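Local coordinates for protein cytochrome c, putative (Shewanella oneidensis, PDB 1SP3) that carries eight c-type hemes and probably works as a respiratory oxidoreductase, a tetrathionate reductase, at residues 58-63 with 334-339; 344-349 with 364-369. All coordinates share one frame; numbering follows the deposited sequence.

Interaction 1: 58-63 with 334-339; sequences NSINNF and GKQIYD. With HEC (heme c), chain D; SCN (thiocyanate ion), chain B.
Gln336 reaches from strand 325-339 of the mixed sheet to the backbone of a loop whose Asx turn, built on Asn61, faces a heme. CG of Gln336 sits between the backbone N and the carbonyl carbon (chi1 78°); the chain is extended beyond it, and the terminal amide meets Asn61 and Asn62. The two ends of that amide do different work: NE2 gives a weak hydrogen bond to Asn61 O (3.3 Å), while OE1 lies against CB of Asn62 at 3.0 Å. CG2 of Ile60 is 4.2 Å from NE2 of Gln336, the two side chains crossing at a slant. CB of Asn62 points toward the strand; its OD1 is hydrogen-bonded to His332 and its ND2 to Thr392 of strand 387-397. Asn61 directs its side chain the other way, into the heme pocket. ND2 makes a short hydrogen bond to propionate oxygen O1A of heme c (2.7 Å), and a weak one to the N of a thiocyanate ion, probably from the crystallisation liquor. The ion is bound to the heme iron through its S at 2.4 Å, and Lys153 and Trp396 also hydrogen-bond to this heme. OD1 of Asn61 closes the turn by accepting from Phe63 N, which lies well above the carbonyl plane, and also takes Val65 N. An alanine here would probably leave propionate O1A without this donor and Phe63 N and Val65 N without their acceptor, undoing the Asx turn. CB of Phe63 also comes to the thiocyanate N, at 3.6 Å.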
loop_
_atom_site.group_PDB
_atom_site.type_symbol
_atom_site.label_atom_id
_atom_site.label_comp_id
_atom_site.label_asym_id
_atom_site.label_seq_id
_atom_site.Cartn_x
_atom_site.Cartn_y
_atom_site.Cartn_z
ATOM N N ASN A 58 4.832 -4.772 11.029
ATOM C CA ASN A 58 4.288 -6.050 11.425
ATOM C C ASN A 58 3.424 -6.736 10.358
ATOM O O ASN A 58 2.649 -7.581 10.687
ATOM C CB ASN A 58 3.497 -5.823 12.722
ATOM C CG ASN A 58 4.348 -5.149 13.764
ATOM O OD1 ASN A 58 5.376 -5.648 14.074
ATOM N ND2 ASN A 58 3.983 -3.967 14.202
ATOM N N SER A 59 3.486 -6.345 9.096
ATOM C CA SER A 59 2.494 -6.893 8.179
ATOM C C SER A 59 3.075 -8.001 7.386
ATOM O O SER A 59 4.270 -7.996 7.061
ATOM C CB SER A 59 1.948 -5.810 7.218
ATOM O OG SER A 59 1.158 -4.889 7.982
ATOM N N ILE A 60 2.205 -8.913 6.992
ATOM C CA ILE A 60 2.589 -9.954 6.004
ATOM C C ILE A 60 1.768 -9.723 4.718
ATOM O O ILE A 60 0.518 -9.571 4.800
ATOM C CB ILE A 60 2.352 -11.354 6.631
ATOM C CG1 ILE A 60 3.379 -11.511 7.755
ATOM C CG2 ILE A 60 2.607 -12.519 5.657
ATOM C CD1 ILE A 60 3.325 -12.893 8.527
ATOM N N ASN A 61 2.437 -9.682 3.555
ATOM C CA ASN A 61 1.725 -9.531 2.267
ATOM C C ASN A 61 2.137 -10.620 1.316
ATOM O O ASN A 61 2.943 -11.503 1.688
ATOM C CB ASN A 61 1.868 -8.106 1.665
ATOM C CG ASN A 61 3.280 -7.823 1.071
ATOM O OD1 ASN A 61 4.058 -8.754 0.742
ATOM N ND2 ASN A 61 3.574 -6.519 0.839
ATOM N N ASN A 62 1.514 -10.674 0.129
ATOM C CA ASN A 62 1.875 -11.707 -0.861
ATOM C C ASN A 62 2.753 -11.162 -2.023
ATOM O O ASN A 62 2.781 -11.696 -3.158
ATOM C CB ASN A 62 0.676 -12.533 -1.361
ATOM C CG ASN A 62 -0.449 -11.673 -2.004
ATOM O OD1 ASN A 62 -0.262 -10.468 -2.270
ATOM N ND2 ASN A 62 -1.636 -12.286 -2.219
ATOM N N PHE A 63 3.472 -10.077 -1.731
ATOM C CA PHE A 63 4.442 -9.510 -2.687
ATOM C C PHE A 63 5.805 -9.944 -2.129
ATOM O O PHE A 63 6.123 -11.172 -2.136
ATOM C CB PHE A 63 4.295 -7.989 -2.722
ATOM C CG PHE A 63 3.150 -7.505 -3.603
ATOM C CD1 PHE A 63 1.930 -7.118 -3.038
ATOM C CD2 PHE A 63 3.292 -7.453 -4.984
ATOM C CE1 PHE A 63 0.887 -6.712 -3.845
ATOM C CE2 PHE A 63 2.280 -7.033 -5.790
ATOM C CZ PHE A 63 1.077 -6.642 -5.237
ATOM N N GLY A 334 -1.501 -15.137 -5.225
ATOM C CA GLY A 334 -0.154 -15.659 -5.293
ATOM C C GLY A 334 -0.055 -16.946 -4.573
ATOM O O GLY A 334 -1.101 -17.480 -4.158
ATOM N N LYS A 335 1.169 -17.463 -4.550
ATOM C CA LYS A 335 1.598 -18.562 -3.668
ATOM C C LYS A 335 2.874 -18.185 -2.997
ATOM O O LYS A 335 3.772 -17.595 -3.612
ATOM C CB LYS A 335 1.890 -19.839 -4.432
ATOM C CG LYS A 335 0.646 -20.473 -5.133
ATOM C CD LYS A 335 0.710 -21.969 -5.162
ATOM C CE LYS A 335 1.049 -22.457 -6.496
ATOM N NZ LYS A 335 1.722 -23.820 -6.384
ATOM N N GLN A 336 2.987 -18.564 -1.737
ATOM C CA GLN A 336 4.172 -18.187 -0.968
ATOM C C GLN A 336 4.499 -19.195 0.117
ATOM O O GLN A 336 3.728 -20.114 0.422
ATOM C CB GLN A 336 3.974 -16.783 -0.412
ATOM C CG GLN A 336 3.067 -16.736 0.822
ATOM C CD GLN A 336 2.678 -15.279 1.132
ATOM O OE1 GLN A 336 1.892 -14.620 0.409
ATOM N NE2 GLN A 336 3.202 -14.799 2.194
ATOM N N ILE A 337 5.656 -19.028 0.702
ATOM C CA ILE A 337 6.264 -20.084 1.489
ATOM C C ILE A 337 5.710 -20.180 2.908
ATOM O O ILE A 337 5.491 -19.188 3.579
ATOM C CB ILE A 337 7.813 -19.874 1.514
ATOM C CG1 ILE A 337 8.524 -21.071 2.234
ATOM C CG2 ILE A 337 8.202 -18.486 2.139
ATOM C CD1 ILE A 337 10.111 -21.038 2.176
ATOM N N TYR A 338 5.439 -21.422 3.328
ATOM C CA TYR A 338 4.907 -21.718 4.619
ATOM C C TYR A 338 5.647 -22.921 5.274
ATOM O O TYR A 338 6.203 -23.776 4.614
ATOM C CB TYR A 338 3.345 -21.893 4.589
ATOM C CG TYR A 338 2.837 -23.272 4.233
ATOM C CD1 TYR A 338 2.524 -24.220 5.218
ATOM C CD2 TYR A 338 2.655 -23.621 2.895
ATOM C CE1 TYR A 338 2.038 -25.538 4.851
ATOM C CE2 TYR A 338 2.185 -24.887 2.529
ATOM C CZ TYR A 338 1.893 -25.832 3.490
ATOM O OH TYR A 338 1.418 -27.064 3.042
ATOM N N ASP A 339 5.666 -22.926 6.583
ATOM C CA ASP A 339 6.254 -24.027 7.366
ATOM C C ASP A 339 5.318 -25.243 7.351
ATOM O O ASP A 339 4.215 -25.202 7.906
ATOM C CB ASP A 339 6.420 -23.541 8.788
ATOM C CG ASP A 339 7.233 -24.495 9.629
ATOM O OD1 ASP A 339 6.776 -25.676 9.845
ATOM O OD2 ASP A 339 8.302 -24.099 10.137
HETATM FE FE HEC D . 6.532 -1.785 1.124
HETATM C CHA HEC D . 3.391 -1.229 2.600
HETATM C CHB HEC D . 6.601 -4.947 2.512
HETATM C CHC HEC D . 9.699 -2.280 -0.067
HETATM C CHD HEC D . 6.443 1.239 -0.410
HETATM N NA HEC D . 5.212 -2.942 2.328
HETATM C C1A HEC D . 3.974 -2.505 2.826
HETATM C C2A HEC D . 3.411 -3.606 3.607
HETATM C C3A HEC D . 4.296 -4.645 3.600
HETATM C C4A HEC D . 5.446 -4.228 2.784
HETATM C CMA HEC D . 4.079 -6.040 4.331
HETATM C CAA HEC D . 2.000 -3.581 4.312
HETATM C CBA HEC D . 0.968 -4.414 3.505
HETATM C CGA HEC D . 0.962 -3.995 2.010
HETATM O O1A HEC D . 1.537 -4.760 1.180
HETATM O O2A HEC D . 0.442 -2.885 1.553
HETATM N NB HEC D . 7.913 -3.296 1.185
HETATM C C1B HEC D . 7.728 -4.513 1.881
HETATM C C2B HEC D . 8.944 -5.291 1.804
HETATM C C3B HEC D . 9.798 -4.554 1.049
HETATM C C4B HEC D . 9.148 -3.292 0.680
HETATM C CMB HEC D . 9.106 -6.710 2.443
HETATM C CAB HEC D . 11.259 -4.879 0.647
HETATM C CBB HEC D . 11.666 -6.165 0.360
HETATM N NC HEC D . 7.887 -0.685 -0.115
HETATM C C1C HEC D . 9.139 -1.093 -0.465
HETATM C C2C HEC D . 9.723 -0.086 -1.304
HETATM C C3C HEC D . 8.790 0.921 -1.436
HETATM C C4C HEC D . 7.620 0.540 -0.653
HETATM C CMC HEC D . 11.167 -0.227 -1.878
HETATM C CAC HEC D . 8.917 2.264 -2.256
HETATM C CBC HEC D . 9.179 2.364 -3.609
HETATM N ND HEC D . 5.103 -0.221 1.069
HETATM C C1D HEC D . 5.397 0.971 0.446
HETATM C C2D HEC D . 4.303 1.897 0.824
HETATM C C3D HEC D . 3.344 1.152 1.763
HETATM C C4D HEC D . 3.927 -0.169 1.863
HETATM C CMD HEC D . 4.157 3.348 0.367
HETATM C CAD HEC D . 1.997 1.676 2.402
HETATM C CBD HEC D . 0.881 1.347 1.405
HETATM C CGD HEC D . -0.486 1.981 1.753
HETATM O O1D HEC D . -1.208 2.235 0.760
HETATM O O2D HEC D . -0.954 2.237 2.939
HETATM S S SCN B . 5.364 -2.646 -0.755
HETATM C C SCN B . 5.766 -4.254 -0.974
HETATM N N SCN B . 6.102 -5.370 -1.046
#

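Interaction 2: 344-349 with 364-369; sequences IFITPK and LAAKLG
The peptide carbonyl of Ala365, in helix 362-372, takes a donor on each face: Lys349 N over one and Gly369 N over the other. The second is the ordinary i to i+4 helix bond. The first joins the helix to the loop that runs on from strand 344-345, at 3.0 Å and nearly straight at the hydrogen (173°), but with the donor 50° out of the carbonyl plane. The carbonyl of Thr347 meets Gly369, whose CA makes a C-H...O contact with Thr347 O at 3.1 Å. Gly369 has no side chain, and a CB there would run into Thr347 O and Pro348 CA, so its absence permits this approach of loop to helix. Around these polar contacts the packing is apolar. Ile346 lays CG2 and CD1 on CB of Ala366, and Pro348 CB faces Ala365 CB at 4.2 Å. Lys349 has CG anti to the backbone N (chi1 177°), and its aliphatic chain passes Leu368, with CD 3.9 Å from Leu368 CB, before NZ turns off to Ser69 O. Ala365 CB, meanwhile, lies only 3.1 Å from Lys349 O.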
loop_
_atom_site.group_PDB
_atom_site.type_symbol
_atom_site.label_atom_id
_atom_site.label_comp_id
_atom_site.label_asym_id
_atom_site.label_seq_id
_atom_site.Cartn_x
_atom_site.Cartn_y
_atom_site.Cartn_z
ATOM N N ILE A 344 1.993 -22.361 9.425
ATOM C CA ILE A 344 2.107 -20.893 9.376
ATOM C C ILE A 344 2.930 -20.381 8.221
ATOM O O ILE A 344 3.914 -21.040 7.784
ATOM C CB ILE A 344 2.753 -20.284 10.667
ATOM C CG1 ILE A 344 4.263 -20.609 10.731
ATOM C CG2 ILE A 344 2.038 -20.775 11.901
ATOM C CD1 ILE A 344 4.943 -19.997 11.925
ATOM N N PHE A 345 2.591 -19.162 7.753
ATOM C CA PHE A 345 3.447 -18.547 6.723
ATOM C C PHE A 345 4.772 -18.110 7.304
ATOM O O PHE A 345 4.824 -17.620 8.458
ATOM C CB PHE A 345 2.699 -17.350 6.062
ATOM C CG PHE A 345 1.656 -17.804 5.071
ATOM C CD1 PHE A 345 0.302 -17.499 5.272
ATOM C CD2 PHE A 345 2.027 -18.519 3.939
ATOM C CE1 PHE A 345 -0.637 -17.916 4.381
ATOM C CE2 PHE A 345 1.067 -18.927 2.995
ATOM C CZ PHE A 345 -0.258 -18.629 3.248
ATOM N N ILE A 346 5.816 -18.277 6.521
ATOM C CA ILE A 346 7.167 -17.945 6.881
ATOM C C ILE A 346 7.540 -16.609 6.335
ATOM O O ILE A 346 7.074 -16.285 5.262
ATOM C CB ILE A 346 8.088 -18.951 6.240
ATOM C CG1 ILE A 346 7.846 -20.308 6.920
ATOM C CG2 ILE A 346 9.592 -18.425 6.204
ATOM C CD1 ILE A 346 8.636 -21.472 6.221
ATOM N N THR A 347 8.390 -15.875 7.065
ATOM C CA THR A 347 8.872 -14.596 6.656
ATOM C C THR A 347 10.304 -14.847 6.298
ATOM O O THR A 347 11.130 -14.917 7.194
ATOM C CB THR A 347 8.818 -13.585 7.838
ATOM O OG1 THR A 347 9.463 -14.177 8.973
ATOM C CG2 THR A 347 7.371 -13.346 8.323
ATOM N N PRO A 348 10.622 -15.038 5.031
ATOM C CA PRO A 348 11.971 -15.492 4.664
ATOM C C PRO A 348 12.914 -14.330 4.388
ATOM O O PRO A 348 12.463 -13.252 4.119
ATOM C CB PRO A 348 11.732 -16.287 3.387
ATOM C CG PRO A 348 10.681 -15.510 2.748
ATOM C CD PRO A 348 9.757 -14.973 3.852
ATOM N N LYS A 349 14.205 -14.599 4.473
ATOM C CA LYS A 349 15.180 -13.647 4.059
ATOM C C LYS A 349 15.363 -13.738 2.529
ATOM O O LYS A 349 15.757 -14.778 2.010
ATOM C CB LYS A 349 16.518 -13.897 4.842
ATOM C CG LYS A 349 17.699 -12.935 4.406
ATOM C CD LYS A 349 18.879 -13.181 5.375
ATOM C CE LYS A 349 19.913 -12.089 5.356
ATOM N NZ LYS A 349 19.521 -10.912 6.129
ATOM N N LEU A 364 17.396 -22.279 4.031
ATOM C CA LEU A 364 18.275 -21.245 4.567
ATOM C C LEU A 364 17.527 -19.890 4.656
ATOM O O LEU A 364 17.592 -19.215 5.684
ATOM C CB LEU A 364 19.436 -21.067 3.591
ATOM C CG LEU A 364 20.860 -20.588 3.987
ATOM C CD1 LEU A 364 21.507 -19.605 2.991
ATOM C CD2 LEU A 364 21.099 -20.198 5.485
ATOM N N ALA A 365 16.851 -19.475 3.578
ATOM C CA ALA A 365 16.065 -18.224 3.632
ATOM C C ALA A 365 14.997 -18.276 4.742
ATOM O O ALA A 365 14.875 -17.353 5.546
ATOM C CB ALA A 365 15.501 -17.849 2.258
ATOM N N ALA A 366 14.296 -19.392 4.858
ATOM C CA ALA A 366 13.335 -19.588 5.955
ATOM C C ALA A 366 13.940 -19.510 7.335
ATOM O O ALA A 366 13.374 -18.855 8.246
ATOM C CB ALA A 366 12.614 -20.956 5.815
ATOM N N LYS A 367 15.079 -20.203 7.509
ATOM C CA LYS A 367 15.738 -20.285 8.821
ATOM C C LYS A 367 16.201 -18.878 9.218
ATOM O O LYS A 367 15.936 -18.371 10.335
ATOM C CB LYS A 367 16.952 -21.249 8.749
ATOM C CG LYS A 367 18.010 -21.094 9.931
ATOM C CD LYS A 367 19.478 -21.715 9.557
ATOM C CE LYS A 367 20.560 -21.696 10.707
ATOM N NZ LYS A 367 21.436 -20.492 10.649
ATOM N N LEU A 368 16.887 -18.238 8.299
ATOM C CA LEU A 368 17.416 -16.889 8.580
ATOM C C LEU A 368 16.317 -15.814 8.751
ATOM O O LEU A 368 16.478 -14.939 9.582
ATOM C CB LEU A 368 18.450 -16.462 7.530
ATOM C CG LEU A 368 19.777 -17.245 7.448
ATOM C CD1 LEU A 368 20.571 -16.731 6.185
ATOM C CD2 LEU A 368 20.643 -17.136 8.824
ATOM N N GLY A 369 15.204 -15.919 8.007
ATOM C CA GLY A 369 14.085 -14.987 8.112
ATOM C C GLY A 369 13.296 -15.234 9.409
ATOM O O GLY A 369 12.824 -14.313 10.073
#

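In the fold
The two contacts are joined by the antiparallel pairing of strand 325-339 with strand 344-345, which follows it in the chain. Probable hydrogen bonds run from Asp339 N to Ile344 O (2.8 Å) and from Ile346 N to Ile337 O (3.1 Å), so interaction 1 and interaction 2, with centres 10 Å apart, meet at the same part of the sheet. Interaction 1 connects that sheet to the heme pocket loop, whereas interaction 2 sets helix 362-372 against the chain just beyond the strand pair. Of the two, interaction 1 touches the heme, Asn61 hydrogen-bonding to it; in interaction 2 the side chain of Pro348 stops about 8 Å from a bound heme c and about 9 Å from that of Asn61.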